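PDB 2XWG: sortase from Actinomyces oris, which probably works as a class C sortase, a membrane-associated cysteine transpeptidase that joins fimbrial subunits into polymers, and binds calcium. Local coordinates for residues 64-69 / 135-140; 72-77 / 130-135; 81-86 / 119-124; 146-151 / 206-211. All coordinates share one frame; numbering follows the deposited sequence.

Interaction 1: residues 64-69 / 135-140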
loop_
_atom_site.group_PDB
_atom_site.type_symbol
_atom_site.label_atom_id
_atom_site.label_comp_id
_atom_site.label_asym_id
_atom_site.label_seq_id
_atom_site.Cartn_x
_atom_site.Cartn_y
_atom_site.Cartn_z
ATOM N N THR A 64 2.684 -13.811 9.964
ATOM C CA THR A 64 2.035 -15.063 9.615
ATOM C C THR A 64 1.069 -14.826 8.454
ATOM O O THR A 64 1.142 -15.540 7.457
ATOM C CB THR A 64 1.339 -15.717 10.825
ATOM O OG1 THR A 64 2.340 -16.188 11.739
ATOM C CG2 THR A 64 0.466 -16.885 10.380
ATOM N N TYR A 65 0.210 -13.807 8.558
ATOM C CA TYR A 65 -0.694 -13.444 7.453
ATOM C C TYR A 65 0.018 -13.374 6.093
ATOM O O TYR A 65 -0.404 -14.008 5.116
ATOM C CB TYR A 65 -1.425 -12.116 7.712
ATOM C CG TYR A 65 -2.422 -11.738 6.612
ATOM C CD1 TYR A 65 -2.011 -11.088 5.454
ATOM C CD2 TYR A 65 -3.775 -12.046 6.735
ATOM C CE1 TYR A 65 -2.923 -10.753 4.445
ATOM C CE2 TYR A 65 -4.688 -11.712 5.743
ATOM C CZ TYR A 65 -4.263 -11.070 4.603
ATOM O OH TYR A 65 -5.187 -10.762 3.622
ATOM N N ASN A 66 1.081 -12.584 6.025
ATOM C CA ASN A 66 1.838 -12.456 4.790
ATOM C C ASN A 66 2.299 -13.811 4.257
ATOM O O ASN A 66 2.234 -14.083 3.060
ATOM C CB ASN A 66 3.030 -11.522 4.993
ATOM C CG ASN A 66 2.605 -10.101 5.242
ATOM O OD1 ASN A 66 1.546 -9.691 4.808
ATOM N ND2 ASN A 66 3.422 -9.347 5.948
ATOM N N ASN A 67 2.752 -14.663 5.166
ATOM C CA ASN A 67 3.304 -15.962 4.804
ATOM C C ASN A 67 2.263 -17.019 4.398
ATOM O O ASN A 67 2.560 -17.929 3.615
ATOM C CB ASN A 67 4.224 -16.454 5.923
ATOM C CG ASN A 67 5.497 -15.628 6.020
ATOM O OD1 ASN A 67 6.002 -15.134 5.006
ATOM N ND2 ASN A 67 6.019 -15.462 7.234
ATOM N N ASN A 68 1.046 -16.894 4.917
ATOM C CA ASN A 68 -0.051 -17.735 4.446
ATOM C C ASN A 68 -0.809 -17.104 3.272
ATOM O O ASN A 68 -1.719 -17.717 2.705
ATOM C CB ASN A 68 -1.022 -18.091 5.585
ATOM C CG ASN A 68 -0.484 -19.196 6.500
ATOM O OD1 ASN A 68 -0.330 -18.992 7.707
ATOM N ND2 ASN A 68 -0.206 -20.374 5.926
ATOM N N LEU A 69 -0.425 -15.883 2.907
ATOM C CA LEU A 69 -1.095 -15.170 1.825
ATOM C C LEU A 69 -0.911 -15.916 0.508
ATOM O O LEU A 69 0.213 -16.238 0.105
ATOM C CB LEU A 69 -0.580 -13.731 1.702
ATOM C CG LEU A 69 -1.438 -12.748 0.892
ATOM C CD1 LEU A 69 -2.827 -12.593 1.509
ATOM C CD2 LEU A 69 -0.754 -11.411 0.793
ATOM N N THR A 135 -2.891 -8.000 -1.040
ATOM C CA THR A 135 -1.435 -7.827 -1.022
ATOM C C THR A 135 -0.906 -7.934 0.412
ATOM O O THR A 135 -1.686 -7.979 1.360
ATOM C CB THR A 135 -1.001 -6.493 -1.664
ATOM O OG1 THR A 135 -1.428 -5.399 -0.849
ATOM C CG2 THR A 135 -1.635 -6.347 -3.025
ATOM N N SER A 136 0.412 -7.994 0.558
ATOM C CA SER A 136 1.032 -8.158 1.858
ATOM C C SER A 136 0.750 -6.958 2.756
ATOM O O SER A 136 0.783 -5.815 2.309
ATOM C CB SER A 136 2.546 -8.316 1.692
ATOM O OG SER A 136 2.869 -9.268 0.688
ATOM N N LEU A 137 0.481 -7.217 4.027
ATOM C CA LEU A 137 0.365 -6.152 5.015
ATOM C C LEU A 137 1.675 -5.380 5.081
ATOM O O LEU A 137 2.737 -5.958 4.887
ATOM C CB LEU A 137 0.033 -6.763 6.381
ATOM C CG LEU A 137 -1.265 -7.572 6.427
ATOM C CD1 LEU A 137 -1.475 -8.180 7.793
ATOM C CD2 LEU A 137 -2.454 -6.716 6.029
ATOM N N PRO A 138 1.618 -4.070 5.362
ATOM C CA PRO A 138 2.854 -3.269 5.363
ATOM C C PRO A 138 3.703 -3.428 6.633
ATOM O O PRO A 138 3.829 -2.472 7.417
ATOM C CB PRO A 138 2.333 -1.832 5.276
ATOM C CG PRO A 138 0.989 -1.879 5.913
ATOM C CD PRO A 138 0.421 -3.246 5.619
ATOM N N VAL A 139 4.275 -4.613 6.830
ATOM C CA VAL A 139 5.177 -4.862 7.953
ATOM C C VAL A 139 6.511 -5.342 7.405
ATOM O O VAL A 139 7.370 -5.824 8.150
ATOM C CB VAL A 139 4.616 -5.921 8.935
ATOM C CG1 VAL A 139 3.551 -5.325 9.866
ATOM C CG2 VAL A 139 4.066 -7.116 8.162
ATOM N N GLY A 140 6.697 -5.198 6.098
ATOM C CA GLY A 140 7.961 -5.568 5.497
ATOM C C GLY A 140 8.296 -7.043 5.673
ATOM O O GLY A 140 7.449 -7.850 6.057
HETATM O O HOH W 1 -4.351 -8.512 2.045
HETATM O O HOH W 2 5.901 -10.188 6.664
#
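Asn66 and Leu137 lie in a buried helix-to-loop contact, part polar and part apolar, in which the late turns of helix 55-68 lie against the irregular connection between strands 129-131 and 144-149 of the sortase beta-barrel. It illustrates how one side-chain amide can bond to a loop backbone. With CG of Asn66 anti to its carbonyl carbon (chi1 -67°), the amide leans toward the loop, and OD1 accepts from Leu137 N at 2.8 Å. The bond is bent, 136° at the hydrogen, with the donor slightly tilted from the carbonyl plane. At the other end of the amide, ND2 of Asn66 gives to a water 2.7 Å away, which in turn donates to Gly140 O; with each end engaged, the rotation of the amide is defined. Beside this, Leu137 crosses Tyr65 at about a right angle, its CG 3.7 Å from ring atom CD1 of Tyr65, while Tyr92 of helix 87-93 touches both residues. Leu69 lays its CD2 on the peptide of the loop, 3.5 Å from Thr135 C. At the far end of the tyrosine ring a second water joins the segments, lying 2.9 Å from Tyr65 OH and donating to Thr135 O at 2.8 Å.

Interaction 2: residues 72-77 / 130-135. With CA (calcium ion), chain F.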
loop_
_atom_site.group_PDB
_atom_site.type_symbol
_atom_site.label_atom_id
_atom_site.label_comp_id
_atom_site.label_asym_id
_atom_site.label_seq_id
_atom_site.Cartn_x
_atom_site.Cartn_y
_atom_site.Cartn_z
ATOM N N ALA A 72 -3.048 -14.686 -6.210
ATOM C CA ALA A 72 -4.389 -14.665 -6.784
ATOM C C ALA A 72 -4.519 -13.533 -7.804
ATOM O O ALA A 72 -3.541 -12.843 -8.105
ATOM C CB ALA A 72 -5.437 -14.519 -5.673
ATOM N N PRO A 73 -5.725 -13.349 -8.362
ATOM C CA PRO A 73 -5.884 -12.174 -9.213
ATOM C C PRO A 73 -6.041 -10.945 -8.328
ATOM O O PRO A 73 -6.893 -10.963 -7.431
ATOM C CB PRO A 73 -7.208 -12.443 -9.956
ATOM C CG PRO A 73 -7.614 -13.851 -9.605
ATOM C CD PRO A 73 -6.968 -14.137 -8.284
ATOM N N ILE A 74 -5.222 -9.918 -8.551
ATOM C CA ILE A 74 -5.464 -8.622 -7.929
ATOM C C ILE A 74 -6.062 -7.646 -8.931
ATOM O O ILE A 74 -5.415 -7.263 -9.895
ATOM C CB ILE A 74 -4.199 -8.005 -7.315
ATOM C CG1 ILE A 74 -2.958 -8.784 -7.731
ATOM C CG2 ILE A 74 -4.324 -7.966 -5.803
ATOM C CD1 ILE A 74 -1.683 -8.241 -7.124
ATOM N N LEU A 75 -7.308 -7.256 -8.684
ATOM C CA LEU A 75 -8.035 -6.317 -9.531
ATOM C C LEU A 75 -7.636 -4.857 -9.231
ATOM O O LEU A 75 -7.159 -4.559 -8.135
ATOM C CB LEU A 75 -9.544 -6.515 -9.325
ATOM C CG LEU A 75 -10.234 -7.784 -9.865
ATOM C CD1 LEU A 75 -10.944 -7.539 -11.205
ATOM C CD2 LEU A 75 -9.280 -8.984 -9.975
ATOM N N ASP A 76 -7.821 -3.952 -10.197
ATOM C CA ASP A 76 -7.569 -2.523 -9.972
ATOM C C ASP A 76 -8.243 -1.999 -8.684
ATOM O O ASP A 76 -9.394 -2.344 -8.384
ATOM C CB ASP A 76 -8.033 -1.713 -11.182
ATOM C CG ASP A 76 -7.739 -0.217 -11.054
ATOM O OD1 ASP A 76 -6.547 0.197 -11.050
ATOM O OD2 ASP A 76 -8.713 0.556 -11.007
ATOM N N PRO A 77 -7.524 -1.164 -7.918
ATOM C CA PRO A 77 -8.098 -0.601 -6.688
ATOM C C PRO A 77 -9.385 0.195 -6.921
ATOM O O PRO A 77 -10.205 0.270 -6.013
ATOM C CB PRO A 77 -6.980 0.318 -6.169
ATOM C CG PRO A 77 -5.719 -0.279 -6.727
ATOM C CD PRO A 77 -6.110 -0.776 -8.095
ATOM N N GLY A 130 -5.172 3.846 1.195
ATOM C CA GLY A 130 -5.836 2.571 1.401
ATOM C C GLY A 130 -4.905 1.433 1.052
ATOM O O GLY A 130 -4.169 1.495 0.077
ATOM N N HIS A 131 -4.929 0.381 1.850
ATOM C CA HIS A 131 -4.099 -0.777 1.583
ATOM C C HIS A 131 -4.848 -1.838 0.797
ATOM O O HIS A 131 -5.990 -2.184 1.127
ATOM C CB HIS A 131 -3.638 -1.393 2.875
ATOM C CG HIS A 131 -2.978 -2.713 2.683
ATOM N ND1 HIS A 131 -3.626 -3.906 2.914
ATOM C CD2 HIS A 131 -1.739 -3.029 2.246
ATOM C CE1 HIS A 131 -2.803 -4.906 2.649
ATOM N NE2 HIS A 131 -1.653 -4.399 2.241
ATOM N N LEU A 132 -4.196 -2.375 -0.233
ATOM C CA LEU A 132 -4.882 -3.229 -1.194
ATOM C C LEU A 132 -5.075 -4.661 -0.706
ATOM O O LEU A 132 -4.137 -5.464 -0.736
ATOM C CB LEU A 132 -4.157 -3.217 -2.533
ATOM C CG LEU A 132 -4.950 -3.828 -3.674
ATOM C CD1 LEU A 132 -6.330 -3.215 -3.710
ATOM C CD2 LEU A 132 -4.253 -3.598 -4.980
ATOM N N PHE A 133 -6.300 -4.967 -0.268
ATOM C CA PHE A 133 -6.652 -6.305 0.174
ATOM C C PHE A 133 -6.260 -7.301 -0.898
ATOM O O PHE A 133 -6.632 -7.167 -2.061
ATOM C CB PHE A 133 -8.141 -6.399 0.486
ATOM C CG PHE A 133 -8.620 -7.795 0.822
ATOM C CD1 PHE A 133 -8.214 -8.424 1.993
ATOM C CD2 PHE A 133 -9.510 -8.457 -0.018
ATOM C CE1 PHE A 133 -8.660 -9.702 2.314
ATOM C CE2 PHE A 133 -9.960 -9.731 0.289
ATOM C CZ PHE A 133 -9.536 -10.356 1.472
ATOM N N GLY A 134 -5.479 -8.295 -0.504
ATOM C CA GLY A 134 -4.936 -9.236 -1.454
ATOM C C GLY A 134 -3.435 -9.138 -1.476
ATOM O O GLY A 134 -2.774 -10.087 -1.885
ATOM N N THR A 135 -2.891 -8.000 -1.040
ATOM C CA THR A 135 -1.435 -7.827 -1.022
ATOM C C THR A 135 -0.906 -7.934 0.412
ATOM O O THR A 135 -1.686 -7.979 1.360
ATOM C CB THR A 135 -1.001 -6.493 -1.664
ATOM O OG1 THR A 135 -1.428 -5.399 -0.849
ATOM C CG2 THR A 135 -1.635 -6.347 -3.025
HETATM CA CA CA F . -11.551 -0.875 -4.195
HETATM O O HOH W 3 -11.262 -2.913 -6.135
HETATM O O HOH W 4 -13.183 -2.548 -2.570
#
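Ile74 and Pro77 lie on an irregular stretch of chain that passes a type II beta turn, Leu132 to Thr135, with CA of Ile74 6.5 Å from CA of Gly134 and no hydrogen bond between the two backbones. Side chains therefore do the joining. Leu132, its CG anti to the backbone N (chi1 -167°), sends CD2 up to the proline ring, 4.0 Å from Pro77 CG and crossing it at about a right angle. The same methyl comes within 4.4 Å of Ile74 CG2, which also meets Thr135 CG2 at 4.2 Å. Gly134 faces Ile74 too, where a beta carbon would be tight against the methyl. Asp76, Pro77 and Trp78 match the Asp-Pro-aromatic lid motif of class C sortases, the loop that lies over the active-site cleft; consistent with this, Asp76 forms a salt bridge with Arg222. Beneath the lid the turn is held by Leu132 O, which accepts from Thr135 N at 2.8 Å and from Thr135 OG1 at 2.7 Å, the hydroxyl lying in the carbonyl plane on a lone pair. Pro77 O binds calcium at 2.5 Å alongside Glu80 O, Thr120 OG1 and two waters, one of which donates to Asp76 O.

Interaction 3: residues 81-86 / 119-124. With CA (calcium ion), chain F.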
loop_
_atom_site.group_PDB
_atom_site.type_symbol
_atom_site.label_atom_id
_atom_site.label_comp_id
_atom_site.label_asym_id
_atom_site.label_seq_id
_atom_site.Cartn_x
_atom_site.Cartn_y
_atom_site.Cartn_z
ATOM N N SER A 81 -15.879 0.110 -5.612
ATOM C CA SER A 81 -15.865 1.270 -4.728
ATOM C C SER A 81 -16.327 0.923 -3.313
ATOM O O SER A 81 -16.147 1.714 -2.392
ATOM C CB SER A 81 -16.729 2.399 -5.294
ATOM O OG SER A 81 -18.102 2.147 -5.061
ATOM N N GLN A 82 -16.918 -0.259 -3.144
ATOM C CA GLN A 82 -17.500 -0.658 -1.864
ATOM C C GLN A 82 -16.602 -1.637 -1.127
ATOM O O GLN A 82 -15.794 -2.324 -1.741
ATOM C CB GLN A 82 -18.870 -1.308 -2.084
ATOM C CG GLN A 82 -19.931 -0.404 -2.730
ATOM C CD GLN A 82 -20.732 0.417 -1.710
ATOM O OE1 GLN A 82 -20.159 1.150 -0.892
ATOM N NE2 GLN A 82 -22.066 0.287 -1.752
ATOM N N ARG A 83 -16.745 -1.704 0.190
ATOM C CA ARG A 83 -16.053 -2.731 0.971
ATOM C C ARG A 83 -16.538 -4.118 0.529
ATOM O O ARG A 83 -17.747 -4.337 0.406
ATOM C CB ARG A 83 -16.339 -2.551 2.473
ATOM C CG ARG A 83 -15.758 -1.286 3.107
ATOM C CD ARG A 83 -16.247 -1.062 4.565
ATOM N NE ARG A 83 -16.081 -2.252 5.401
ATOM C CZ ARG A 83 -17.089 -2.997 5.845
ATOM N NH1 ARG A 83 -18.345 -2.652 5.557
ATOM N NH2 ARG A 83 -16.845 -4.074 6.593
ATOM N N PRO A 84 -15.615 -5.068 0.292
ATOM C CA PRO A 84 -16.144 -6.416 0.036
ATOM C C PRO A 84 -16.803 -7.025 1.299
ATOM O O PRO A 84 -16.711 -6.507 2.434
ATOM C CB PRO A 84 -14.906 -7.227 -0.381
ATOM C CG PRO A 84 -13.775 -6.231 -0.516
ATOM C CD PRO A 84 -14.145 -5.034 0.312
ATOM N N ASP A 85 -17.502 -8.131 1.099
ATOM C CA ASP A 85 -18.205 -8.753 2.208
ATOM C C ASP A 85 -17.944 -10.253 2.187
ATOM O O ASP A 85 -18.751 -11.025 1.667
ATOM C CB ASP A 85 -19.700 -8.467 2.108
ATOM C CG ASP A 85 -20.525 -9.404 2.960
ATOM O OD1 ASP A 85 -19.969 -9.919 3.963
ATOM O OD2 ASP A 85 -21.716 -9.632 2.625
ATOM N N THR A 86 -16.803 -10.660 2.735
ATOM C CA THR A 86 -16.392 -12.051 2.670
ATOM C C THR A 86 -15.738 -12.453 3.975
ATOM O O THR A 86 -15.293 -11.600 4.733
ATOM C CB THR A 86 -15.416 -12.294 1.496
ATOM O OG1 THR A 86 -14.076 -11.993 1.900
ATOM C CG2 THR A 86 -15.782 -11.428 0.319
ATOM N N GLY A 119 -8.142 -1.725 3.214
ATOM C CA GLY A 119 -9.046 -1.683 2.071
ATOM C C GLY A 119 -8.948 -0.468 1.156
ATOM O O GLY A 119 -8.222 0.494 1.448
ATOM N N THR A 120 -9.699 -0.500 0.055
ATOM C CA THR A 120 -9.635 0.578 -0.915
ATOM C C THR A 120 -11.021 1.010 -1.385
ATOM O O THR A 120 -11.207 1.474 -2.510
ATOM C CB THR A 120 -8.762 0.187 -2.130
ATOM O OG1 THR A 120 -9.258 -1.033 -2.691
ATOM C CG2 THR A 120 -7.330 -0.027 -1.704
ATOM N N ASP A 121 -12.003 0.861 -0.514
ATOM C CA ASP A 121 -13.329 1.358 -0.825
ATOM C C ASP A 121 -13.262 2.867 -0.920
ATOM O O ASP A 121 -12.323 3.485 -0.432
ATOM C CB ASP A 121 -14.296 0.950 0.265
ATOM C CG ASP A 121 -13.858 1.441 1.593
ATOM O OD1 ASP A 121 -12.882 0.875 2.156
ATOM O OD2 ASP A 121 -14.470 2.424 2.049
ATOM N N SER A 122 -14.261 3.464 -1.552
ATOM C CA SER A 122 -14.244 4.893 -1.814
ATOM C C SER A 122 -14.162 5.714 -0.518
ATOM O O SER A 122 -13.465 6.715 -0.476
ATOM C CB SER A 122 -15.461 5.294 -2.644
ATOM O OG SER A 122 -16.648 5.251 -1.859
ATOM N N ARG A 123 -14.842 5.290 0.545
ATOM C CA ARG A 123 -14.811 6.050 1.788
ATOM C C ARG A 123 -13.390 6.075 2.338
ATOM O O ARG A 123 -12.911 7.115 2.800
ATOM C CB ARG A 123 -15.747 5.450 2.862
ATOM C CG ARG A 123 -17.254 5.645 2.651
ATOM C CD ARG A 123 -17.986 4.285 2.590
ATOM N NE ARG A 123 -17.579 3.529 1.397
ATOM C CZ ARG A 123 -18.304 3.430 0.279
ATOM N NH1 ARG A 123 -19.503 4.015 0.201
ATOM N NH2 ARG A 123 -17.835 2.733 -0.753
ATOM N N THR A 124 -12.728 4.921 2.309
ATOM C CA THR A 124 -11.361 4.787 2.832
ATOM C C THR A 124 -10.369 5.702 2.127
ATOM O O THR A 124 -9.590 6.382 2.783
ATOM C CB THR A 124 -10.856 3.360 2.683
ATOM O OG1 THR A 124 -11.635 2.505 3.511
ATOM C CG2 THR A 124 -9.421 3.259 3.093
HETATM CA CA CA F . -11.551 -0.875 -4.195
HETATM O O HOH W 4 -13.183 -2.548 -2.570
HETATM O O HOH W 3 -11.262 -2.913 -6.135
#
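Arg123 bends its chain at chi2 and chi3, which brings its guanidinium back to Ser81 O, while Asp121, with CG between its backbone N and carbonyl carbon (chi1 57°), sets its carboxylate beside Arg83, CG to CG 3.7 Å. Asp121 is the N-cap of helix 122-127: its OD2 accepts from Thr124 N at 3.1 Å, met from well above the carboxylate plane, and makes a weak, long salt bridge with Arg123 NE at 3.4 Å. The helix start is in turn tied to the chain that continues from the sortase lid, 81-86. Ser81 O receives a nearly straight bond from Ser122 N, 2.7 Å long with 168° at the hydrogen, and a weak one from Arg123 NH2, 2.6 Å away and poorly angled. Over one face of that guanidinium sits Gln82 OE1, 2.8 Å from Arg123 NH2, at too poor an angle for a hydrogen bond. Replacing Asp121 by an alanine removes the carboxylate and would probably leave Thr124, at both its N and its OG1, without a partner and the Arg123 guanidinium freer to turn away. Next to the cap, Thr120 OG1 binds calcium, and a water on the same ion donates to Gln82 O at 2.7 Å.

Interaction 4: residues 146-151 / 206-211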
loop_
_atom_site.group_PDB
_atom_site.type_symbol
_atom_site.label_atom_id
_atom_site.label_comp_id
_atom_site.label_asym_id
_atom_site.label_seq_id
_atom_site.Cartn_x
_atom_site.Cartn_y
_atom_site.Cartn_z
ATOM N N SER A 146 3.707 -5.201 -0.609
ATOM C CA SER A 146 2.568 -4.474 -0.066
ATOM C C SER A 146 2.208 -3.343 -1.021
ATOM O O SER A 146 3.086 -2.585 -1.458
ATOM C CB SER A 146 2.949 -3.908 1.302
ATOM O OG SER A 146 1.811 -3.545 2.035
ATOM N N VAL A 147 0.925 -3.230 -1.347
ATOM C CA VAL A 147 0.479 -2.244 -2.326
ATOM C C VAL A 147 -0.373 -1.176 -1.659
ATOM O O VAL A 147 -1.426 -1.491 -1.100
ATOM C CB VAL A 147 -0.343 -2.908 -3.413
ATOM C CG1 VAL A 147 -0.989 -1.853 -4.290
ATOM C CG2 VAL A 147 0.542 -3.816 -4.244
ATOM N N LEU A 148 0.094 0.076 -1.698
ATOM C CA LEU A 148 -0.582 1.184 -1.012
ATOM C C LEU A 148 -1.182 2.132 -2.044
ATOM O O LEU A 148 -0.476 2.591 -2.949
ATOM C CB LEU A 148 0.386 1.945 -0.100
ATOM C CG LEU A 148 1.153 1.093 0.892
ATOM C CD1 LEU A 148 1.911 1.978 1.780
ATOM C CD2 LEU A 148 0.184 0.261 1.702
ATOM N N THR A 149 -2.468 2.438 -1.865
ATOM C CA THR A 149 -3.311 3.114 -2.847
ATOM C C THR A 149 -3.703 4.522 -2.420
ATOM O O THR A 149 -4.069 4.725 -1.262
ATOM C CB THR A 149 -4.615 2.339 -2.998
ATOM O OG1 THR A 149 -4.322 0.940 -3.085
ATOM C CG2 THR A 149 -5.310 2.757 -4.241
ATOM N N GLY A 150 -3.667 5.479 -3.348
ATOM C CA GLY A 150 -3.999 6.857 -3.041
ATOM C C GLY A 150 -4.489 7.632 -4.253
ATOM O O GLY A 150 -3.939 7.506 -5.328
ATOM N N HIS A 151 -5.518 8.453 -4.068
ATOM C CA HIS A 151 -6.105 9.251 -5.136
ATOM C C HIS A 151 -5.103 10.202 -5.742
ATOM O O HIS A 151 -4.123 10.574 -5.112
ATOM C CB HIS A 151 -7.254 10.102 -4.598
ATOM C CG HIS A 151 -8.560 9.376 -4.466
ATOM N ND1 HIS A 151 -9.022 8.486 -5.410
ATOM C CD2 HIS A 151 -9.513 9.426 -3.504
ATOM C CE1 HIS A 151 -10.200 8.017 -5.042
ATOM N NE2 HIS A 151 -10.521 8.570 -3.886
ATOM N N ASP A 206 11.504 -7.747 -0.616
ATOM C CA ASP A 206 10.679 -6.925 0.270
ATOM C C ASP A 206 10.314 -5.654 -0.507
ATOM O O ASP A 206 11.123 -4.724 -0.608
ATOM C CB ASP A 206 11.498 -6.588 1.534
ATOM C CG ASP A 206 10.693 -5.835 2.611
ATOM O OD1 ASP A 206 9.677 -5.184 2.266
ATOM O OD2 ASP A 206 11.101 -5.885 3.806
ATOM N N LEU A 207 9.121 -5.614 -1.089
ATOM C CA LEU A 207 8.750 -4.472 -1.923
ATOM C C LEU A 207 7.490 -3.766 -1.443
ATOM O O LEU A 207 6.573 -4.404 -0.953
ATOM C CB LEU A 207 8.478 -4.940 -3.348
ATOM C CG LEU A 207 9.435 -5.854 -4.079
ATOM C CD1 LEU A 207 8.790 -6.274 -5.383
ATOM C CD2 LEU A 207 10.716 -5.101 -4.325
ATOM N N VAL A 208 7.422 -2.455 -1.644
ATOM C CA VAL A 208 6.153 -1.735 -1.512
ATOM C C VAL A 208 5.865 -0.904 -2.756
ATOM O O VAL A 208 6.720 -0.153 -3.207
ATOM C CB VAL A 208 6.154 -0.765 -0.332
ATOM C CG1 VAL A 208 4.965 0.156 -0.447
ATOM C CG2 VAL A 208 6.112 -1.525 0.968
ATOM N N THR A 209 4.661 -1.024 -3.301
ATOM C CA THR A 209 4.256 -0.184 -4.424
ATOM C C THR A 209 3.191 0.850 -4.039
ATOM O O THR A 209 2.136 0.505 -3.487
ATOM C CB THR A 209 3.706 -1.026 -5.579
ATOM O OG1 THR A 209 4.703 -1.968 -5.987
ATOM C CG2 THR A 209 3.352 -0.140 -6.765
ATOM N N LEU A 210 3.484 2.115 -4.332
ATOM C CA LEU A 210 2.520 3.191 -4.236
ATOM C C LEU A 210 1.774 3.326 -5.566
ATOM O O LEU A 210 2.379 3.604 -6.601
ATOM C CB LEU A 210 3.257 4.486 -3.927
ATOM C CG LEU A 210 4.302 4.361 -2.812
ATOM C CD1 LEU A 210 5.031 5.664 -2.606
ATOM C CD2 LEU A 210 3.666 3.919 -1.498
ATOM N N ILE A 211 0.462 3.145 -5.569
ATOM C CA ILE A 211 -0.247 3.281 -6.828
ATOM C C ILE A 211 -1.260 4.408 -6.809
ATOM O O ILE A 211 -1.991 4.556 -5.853
ATOM C CB ILE A 211 -0.950 1.981 -7.196
ATOM C CG1 ILE A 211 -1.682 2.126 -8.530
ATOM C CG2 ILE A 211 -1.921 1.585 -6.115
ATOM C CD1 ILE A 211 -2.239 0.810 -9.055
#
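Thr209 O takes the shortest bond of this strand pair, from Leu148 N at 2.7 Å and 165° at the hydrogen, and also meets the CA-H of Val147. The bond is one rung of a parallel ladder between strands 144-149 and 206-214, whose axes here are turned 19° from parallel. Ser146 uses both its backbone groups, N giving to Leu207 O and O accepting from Thr209 N, and Leu148 O accepts from Ile211 N at 2.8 Å; Gly150 N closes the series on Ile211 O. Val147 and Thr149 turn their backbone bonds the other way, to Leu132 and Gly130, so the strand is held along both edges. On the face bearing Ser146, Leu148, Val208 and Leu210, Val208 places CG1 anti to its backbone N (chi1 167°), 3.5 Å from Ser146 O and 4.1 Å from Leu148 CG, while its CG2 lies 4.0 Å from Ser146 CB. A glycine at Val208 would probably open a gap beside Leu148 and Ser146 and give this stretch of strand more freedom. On the other face Ile211 CG2 packs 4.0 Å from Val147 CG1. Ser146 OG is hydrogen-bonded to Ser136 O, outside the pair. One strand leads to His151 and the other to Cys213, the predicted acid-base and acyl-thioester residues, in the parallel pairing at the heart of the sortase beta-barrel active site.

Overall arrangement
From the N terminus, helix 55-68 opens the outermost of three nested loops, closed when interaction 1 brings it to residues 135-140. Inside that loop lies the one closed by interaction 2, where the lid meets the end of strand 129-131, and inside this again sits interaction 3, joining the lid's continuation to the start of helix 122-127. Interactions 2 and 3 share one calcium ion and two of its waters; interactions 1 and 2 share Thr135. Interaction 4 follows in series and closes a separate loop, from strand 144-149 to strand 206-214, yet touches all three others. Interactions 1 to 3 join the N-terminal helix and lid to the barrel, and interaction 4 joins two of its own strands.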